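Putative uncharacterized protein (Toxoplasma gondii, PDB 4FBD) is of unknown function, a conserved hypothetical protein of the DUF3228 family built from two mixed beta-sheets and several helices. Local coordinates at residues A[64-69]-A[97-102]; A[72-77]-A[91-96]. One frame throughout, in Å; residues are numbered along the deposited sequence.

Contact 1 of 2, residues A[64-69]-A[97-102]; sequences EEFLEK and NFVGAL
Phe66 and Val99 bring the two backbones closest, their CA atoms 8.1 Å apart, with Lys69 facing Phe98 one turn further along. Residues 64-69 form regular helix within 63-76, whereas 97-102 belong to the loop that leaves strand 90-96. No hydrogen bond joins them; three side chains and one methyl do the work. With CG set between its backbone N and carbonyl carbon (chi1 70°), Phe98 swings its ring in between Phe66 and Lys69, and its CZ lies 3.4 Å from Phe66 CD1. The two ring planes make 29°, but the rings are slid so far apart, centroids 5.5 Å from each other, that they barely overlap. Val99 adds its CG1 methyl at the edge of the Phe66 ring, near the ring plane, 3.9 Å from CD1. Lys69 lies over one face of Phe98: its CB sits 4.0 Å from the ring centroid in a CH-pi contact, and in the conformer described here CD follows, 3.7 Å from Phe98 CE1. Within the loop, Asn97 ND2 donates to Ala101 O (2.8 Å) in the carbonyl plane, on a lone pair, and its OD1 accepts from Ala101 N. The join is therefore apolar, with the lysine methylenes serving as hydrophobic surface against the Phe98 ring and no polar atom bridging helix and loop.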
loop_
_atom_site.group_PDB
_atom_site.type_symbol
_atom_site.label_atom_id
_atom_site.label_comp_id
_atom_site.label_asym_id
_atom_site.label_seq_id
_atom_site.Cartn_x
_atom_site.Cartn_y
_atom_site.Cartn_z
ATOM N N GLU A 64 -33.289 -8.692 18.911
ATOM C CA GLU A 64 -34.280 -7.995 19.702
ATOM C C GLU A 64 -33.593 -7.455 20.982
ATOM O O GLU A 64 -33.653 -6.272 21.291
ATOM C CB GLU A 64 -35.428 -8.938 20.079
ATOM C CG GLU A 64 -36.266 -9.515 18.887
ATOM C CD GLU A 64 -35.519 -10.538 17.983
ATOM O OE1 GLU A 64 -34.359 -10.914 18.265
ATOM O OE2 GLU A 64 -36.113 -10.960 16.969
ATOM N N GLU A 65 -32.933 -8.345 21.706
ATOM C CA GLU A 65 -32.230 -8.001 22.939
ATOM C C GLU A 65 -31.132 -6.960 22.687
ATOM O O GLU A 65 -30.935 -6.025 23.468
ATOM C CB GLU A 65 -31.635 -9.284 23.543
ATOM C CG GLU A 65 -30.821 -9.100 24.826
ATOM C CD GLU A 65 -30.324 -10.429 25.428
ATOM O OE1 GLU A 65 -31.056 -11.449 25.371
ATOM O OE2 GLU A 65 -29.202 -10.433 25.986
ATOM N N PHE A 66 -30.409 -7.137 21.595
ATOM C CA PHE A 66 -29.358 -6.210 21.225
ATOM C C PHE A 66 -29.905 -4.787 21.072
ATOM O O PHE A 66 -29.386 -3.835 21.643
ATOM C CB PHE A 66 -28.746 -6.670 19.911
ATOM C CG PHE A 66 -27.703 -5.759 19.396
ATOM C CD1 PHE A 66 -26.442 -5.763 19.948
ATOM C CD2 PHE A 66 -27.982 -4.889 18.361
ATOM C CE1 PHE A 66 -25.470 -4.908 19.482
ATOM C CE2 PHE A 66 -27.026 -4.030 17.887
ATOM C CZ PHE A 66 -25.756 -4.037 18.444
ATOM N N LEU A 67 -30.974 -4.664 20.302
ATOM C CA LEU A 67 -31.591 -3.370 20.031
ATOM C C LEU A 67 -32.151 -2.760 21.320
ATOM O O LEU A 67 -32.075 -1.550 21.547
ATOM C CB LEU A 67 -32.711 -3.554 19.010
ATOM C CG LEU A 67 -33.302 -2.271 18.472
ATOM C CD1 LEU A 67 -32.186 -1.459 17.822
ATOM C CD2 LEU A 67 -34.444 -2.576 17.472
ATOM N N GLU A 68 -32.683 -3.618 22.169
ATOM C CA GLU A 68 -33.224 -3.176 23.425
ATOM C C GLU A 68 -32.123 -2.580 24.305
ATOM O O GLU A 68 -32.293 -1.498 24.875
ATOM C CB GLU A 68 -33.899 -4.352 24.131
ATOM C CG GLU A 68 -34.875 -3.959 25.232
ATOM C CD GLU A 68 -34.221 -3.435 26.497
ATOM O OE1 GLU A 68 -32.975 -3.412 26.571
ATOM O OE2 GLU A 68 -34.968 -3.065 27.438
ATOM N N LYS A 69 -30.998 -3.280 24.418
ATOM C CA LYS A 69 -29.894 -2.784 25.246
ATOM C C LYS A 69 -29.260 -1.534 24.648
ATOM O O LYS A 69 -28.823 -0.646 25.382
ATOM C CB LYS A 69 -28.869 -3.880 25.508
ATOM C CG LYS A 69 -29.437 -4.999 26.362
ATOM C CD LYS A 69 -28.369 -5.966 26.818
ATOM C CE LYS A 69 -28.954 -7.067 27.697
ATOM N NZ LYS A 69 -27.878 -8.004 28.124
ATOM N N ASN A 97 -19.182 -1.825 24.612
ATOM C CA ASN A 97 -19.272 -3.111 23.952
ATOM C C ASN A 97 -19.858 -4.161 24.893
ATOM O O ASN A 97 -19.133 -4.885 25.566
ATOM C CB ASN A 97 -17.875 -3.515 23.486
ATOM C CG ASN A 97 -17.876 -4.773 22.658
ATOM O OD1 ASN A 97 -18.939 -5.318 22.338
ATOM N ND2 ASN A 97 -16.680 -5.242 22.289
ATOM N N PHE A 98 -21.177 -4.267 24.923
ATOM C CA PHE A 98 -21.833 -5.202 25.830
ATOM C C PHE A 98 -21.987 -6.625 25.289
ATOM O O PHE A 98 -22.387 -7.500 26.041
ATOM C CB PHE A 98 -23.207 -4.680 26.260
ATOM C CG PHE A 98 -24.218 -4.684 25.164
ATOM C CD1 PHE A 98 -25.024 -5.796 24.953
ATOM C CD2 PHE A 98 -24.370 -3.591 24.354
ATOM C CE1 PHE A 98 -25.979 -5.807 23.935
ATOM C CE2 PHE A 98 -25.320 -3.577 23.324
ATOM C CZ PHE A 98 -26.118 -4.680 23.111
ATOM N N VAL A 99 -21.714 -6.859 24.006
ATOM C CA VAL A 99 -21.801 -8.229 23.466
ATOM C C VAL A 99 -20.443 -8.918 23.412
ATOM O O VAL A 99 -20.335 -10.069 23.013
ATOM C CB VAL A 99 -22.408 -8.249 22.056
ATOM C CG1 VAL A 99 -23.764 -7.572 22.079
ATOM C CG2 VAL A 99 -21.504 -7.561 21.083
ATOM N N GLY A 100 -19.396 -8.210 23.815
ATOM C CA GLY A 100 -18.036 -8.773 23.775
ATOM C C GLY A 100 -17.514 -9.035 22.370
ATOM O O GLY A 100 -16.765 -9.966 22.151
ATOM N N ALA A 101 -17.915 -8.217 21.408
ATOM C CA ALA A 101 -17.437 -8.372 20.034
ATOM C C ALA A 101 -15.922 -8.076 19.973
ATOM O O ALA A 101 -15.401 -7.227 20.704
ATOM C CB ALA A 101 -18.216 -7.446 19.076
ATOM N N LEU A 102 -15.229 -8.823 19.134
ATOM C CA LEU A 102 -13.799 -8.674 18.946
ATOM C C LEU A 102 -13.535 -7.683 17.806
ATOM O O LEU A 102 -14.290 -7.639 16.836
ATOM C CB LEU A 102 -13.164 -10.028 18.612
ATOM C CG LEU A 102 -13.407 -11.145 19.637
ATOM C CD1 LEU A 102 -12.775 -12.474 19.179
ATOM C CD2 LEU A 102 -12.893 -10.716 21.037
#

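Contact 2 of 2, residues A[72-77]-A[91-96]; sequences ELVTRD and RHLYIP
Val74 meets Leu93 through one methyl each, Val74 CG2 lying 3.8 Å from Leu93 CD1, and the two side chains cross at about a right angle. Both residues are buried. A Val74 chi1 of 167° leaves CG2 as the methyl facing the strand. On the strand side, Leu93 holds CG between its backbone N and carbonyl carbon (chi1 58°), and the nearly extended chi2 of 158° carries CD1 out to the helix. One residue back on the helix, Leu73 points at the end of the strand. The backbones come closest here, with 7.4 Å between the CA atoms of Leu73 and Ile95, yet the packing is looser: the nearest atoms, Leu73 CD1 and Pro96 O, are still 4.5 Å apart, so the leucine shields the strand end without close contact. The arrangement is a helix laid against one face of a mixed beta-sheet. Helix 63-76 ends at this contact, and the chain passes through edge strand 82-84 before returning antiparallel to it as 90-96. Alternation along the strand sorts its residues: Leu93 and Ile95 turn their side chains to the helix, while His92 and Tyr94 lie on the other face of the sheet, His92 bonding through ND1 to Asp151 of the neighbouring strand. Backbone hydrogen bonds from Leu93 to Leu152 and from Ile95 to Leu150 hold the strand against 149-156, on the other side from 82-84. The Leu93 side chain also touches Phe82, on that edge strand, and Ile80 in the loop before it.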
loop_
_atom_site.group_PDB
_atom_site.type_symbol
_atom_site.label_atom_id
_atom_site.label_comp_id
_atom_site.label_asym_id
_atom_site.label_seq_id
_atom_site.Cartn_x
_atom_site.Cartn_y
_atom_site.Cartn_z
ATOM N N GLU A 72 -31.631 1.220 25.554
ATOM C CA GLU A 72 -31.515 1.467 26.989
ATOM C C GLU A 72 -30.227 2.226 27.284
ATOM O O GLU A 72 -30.232 3.188 28.055
ATOM C CB GLU A 72 -31.484 0.160 27.760
ATOM C CG GLU A 72 -31.480 0.344 29.263
ATOM C CD GLU A 72 -31.539 -0.988 30.015
ATOM O OE1 GLU A 72 -32.469 -1.171 30.834
ATOM O OE2 GLU A 72 -30.680 -1.859 29.759
ATOM N N LEU A 73 -29.117 1.779 26.700
ATOM C CA LEU A 73 -27.857 2.466 26.918
ATOM C C LEU A 73 -27.917 3.916 26.446
ATOM O O LEU A 73 -27.331 4.793 27.072
ATOM C CB LEU A 73 -26.697 1.735 26.243
ATOM C CG LEU A 73 -26.300 0.442 26.969
ATOM C CD1 LEU A 73 -25.303 -0.404 26.173
ATOM C CD2 LEU A 73 -25.740 0.760 28.364
ATOM N N VAL A 74 -28.656 4.165 25.367
ATOM C CA VAL A 74 -28.775 5.503 24.796
ATOM C C VAL A 74 -29.576 6.449 25.656
ATOM O O VAL A 74 -29.102 7.535 25.990
ATOM C CB VAL A 74 -29.381 5.446 23.383
ATOM C CG1 VAL A 74 -29.791 6.831 22.921
ATOM C CG2 VAL A 74 -28.372 4.819 22.420
ATOM N N THR A 75 -30.788 6.048 26.025
ATOM C CA THR A 75 -31.635 6.899 26.854
ATOM C C THR A 75 -31.130 7.046 28.302
ATOM O O THR A 75 -31.451 8.031 28.955
ATOM C CB THR A 75 -33.134 6.462 26.799
ATOM O OG1 THR A 75 -33.224 5.054 26.965
ATOM C CG2 THR A 75 -33.763 6.808 25.443
ATOM N N ARG A 76 -30.332 6.101 28.805
ATOM C CA ARG A 76 -29.777 6.250 30.162
ATOM C C ARG A 76 -28.662 7.297 30.233
ATOM O O ARG A 76 -28.726 8.213 31.056
ATOM C CB ARG A 76 -29.238 4.934 30.746
ATOM C CG ARG A 76 -30.316 3.979 31.271
ATOM C CD ARG A 76 -29.751 2.937 32.269
ATOM N NE ARG A 76 -28.736 2.017 31.729
ATOM C CZ ARG A 76 -27.408 2.175 31.814
ATOM N NH1 ARG A 76 -26.599 1.252 31.301
ATOM N NH2 ARG A 76 -26.873 3.234 32.412
ATOM N N ASP A 77 -27.642 7.147 29.389
ATOM C CA ASP A 77 -26.492 8.064 29.378
ATOM C C ASP A 77 -26.659 9.270 28.413
ATOM O O ASP A 77 -26.553 9.145 27.177
ATOM C CB ASP A 77 -25.195 7.294 29.039
ATOM C CG ASP A 77 -23.926 8.153 29.211
ATOM O OD1 ASP A 77 -24.016 9.354 29.597
ATOM O OD2 ASP A 77 -22.827 7.622 28.969
ATOM N N ARG A 91 -25.155 8.467 10.029
ATOM C CA ARG A 91 -24.866 8.992 11.351
ATOM C C ARG A 91 -24.324 7.882 12.159
ATOM O O ARG A 91 -24.544 6.761 11.820
ATOM C CB ARG A 91 -26.129 9.556 11.979
ATOM C CG ARG A 91 -26.109 9.601 13.473
ATOM C CD ARG A 91 -26.837 10.732 13.927
ATOM N NE ARG A 91 -26.125 11.992 13.640
ATOM C CZ ARG A 91 -26.695 13.194 13.759
ATOM N NH1 ARG A 91 -27.980 13.298 14.131
ATOM N NH2 ARG A 91 -25.999 14.297 13.496
ATOM N N HIS A 92 -23.583 8.170 13.220
ATOM C CA HIS A 92 -23.084 7.083 14.034
ATOM C C HIS A 92 -22.841 7.453 15.489
ATOM O O HIS A 92 -22.685 8.612 15.816
ATOM C CB HIS A 92 -21.826 6.503 13.382
ATOM C CG HIS A 92 -20.659 7.429 13.384
ATOM N ND1 HIS A 92 -19.547 7.215 14.174
ATOM C CD2 HIS A 92 -20.436 8.589 12.722
ATOM C CE1 HIS A 92 -18.677 8.188 13.975
ATOM N NE2 HIS A 92 -19.193 9.037 13.103
ATOM N N LEU A 93 -22.849 6.456 16.359
ATOM C CA LEU A 93 -22.572 6.683 17.763
ATOM C C LEU A 93 -21.748 5.535 18.334
ATOM O O LEU A 93 -21.776 4.420 17.811
ATOM C CB LEU A 93 -23.847 6.804 18.592
ATOM C CG LEU A 93 -24.779 5.603 18.527
ATOM C CD1 LEU A 93 -25.715 5.541 19.742
ATOM C CD2 LEU A 93 -25.551 5.634 17.190
ATOM N N TYR A 94 -21.045 5.834 19.418
ATOM C CA TYR A 94 -20.226 4.879 20.143
ATOM C C TYR A 94 -20.892 4.530 21.425
ATOM O O TYR A 94 -21.336 5.409 22.117
ATOM C CB TYR A 94 -18.871 5.496 20.482
ATOM C CG TYR A 94 -18.159 5.844 19.247
ATOM C CD1 TYR A 94 -17.526 4.859 18.512
ATOM C CD2 TYR A 94 -18.168 7.127 18.760
ATOM C CE1 TYR A 94 -16.904 5.149 17.341
ATOM C CE2 TYR A 94 -17.514 7.434 17.587
ATOM C CZ TYR A 94 -16.889 6.425 16.888
ATOM O OH TYR A 94 -16.288 6.670 15.710
ATOM N N ILE A 95 -21.003 3.243 21.717
ATOM C CA ILE A 95 -21.576 2.777 22.952
ATOM C C ILE A 95 -20.620 1.700 23.542
ATOM O O ILE A 95 -19.768 1.134 22.818
ATOM C CB ILE A 95 -22.973 2.150 22.733
ATOM C CG1 ILE A 95 -22.860 0.837 21.942
ATOM C CG2 ILE A 95 -23.924 3.122 21.992
ATOM C CD1 ILE A 95 -24.201 0.069 21.794
ATOM N N PRO A 96 -20.739 1.429 24.838
ATOM C CA PRO A 96 -19.947 0.343 25.423
ATOM C C PRO A 96 -20.220 -1.004 24.732
ATOM O O PRO A 96 -21.348 -1.272 24.302
ATOM C CB PRO A 96 -20.446 0.281 26.870
ATOM C CG PRO A 96 -20.981 1.685 27.154
ATOM C CD PRO A 96 -21.561 2.138 25.840
#

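From the N terminus, the chain enters helix 63-76, which supplies the first segment of contact 1 and, about two turns further on, that of contact 2. It runs through strand 82-84 into strand 90-96, whose residues 91-96 close the shorter loop at contact 2. The following residues, 97-102, close the longer one at contact 1, so the shorter loop lies wholly within the longer. Together they fasten one helix to both the five-stranded sheet and the loop leading to strand 105-107 of the second sheet. The contacts, centred 11 Å apart, meet directly: Phe98 CD2 packs 3.8 Å from Leu73 CD1, making the apolar seam continuous along the helix.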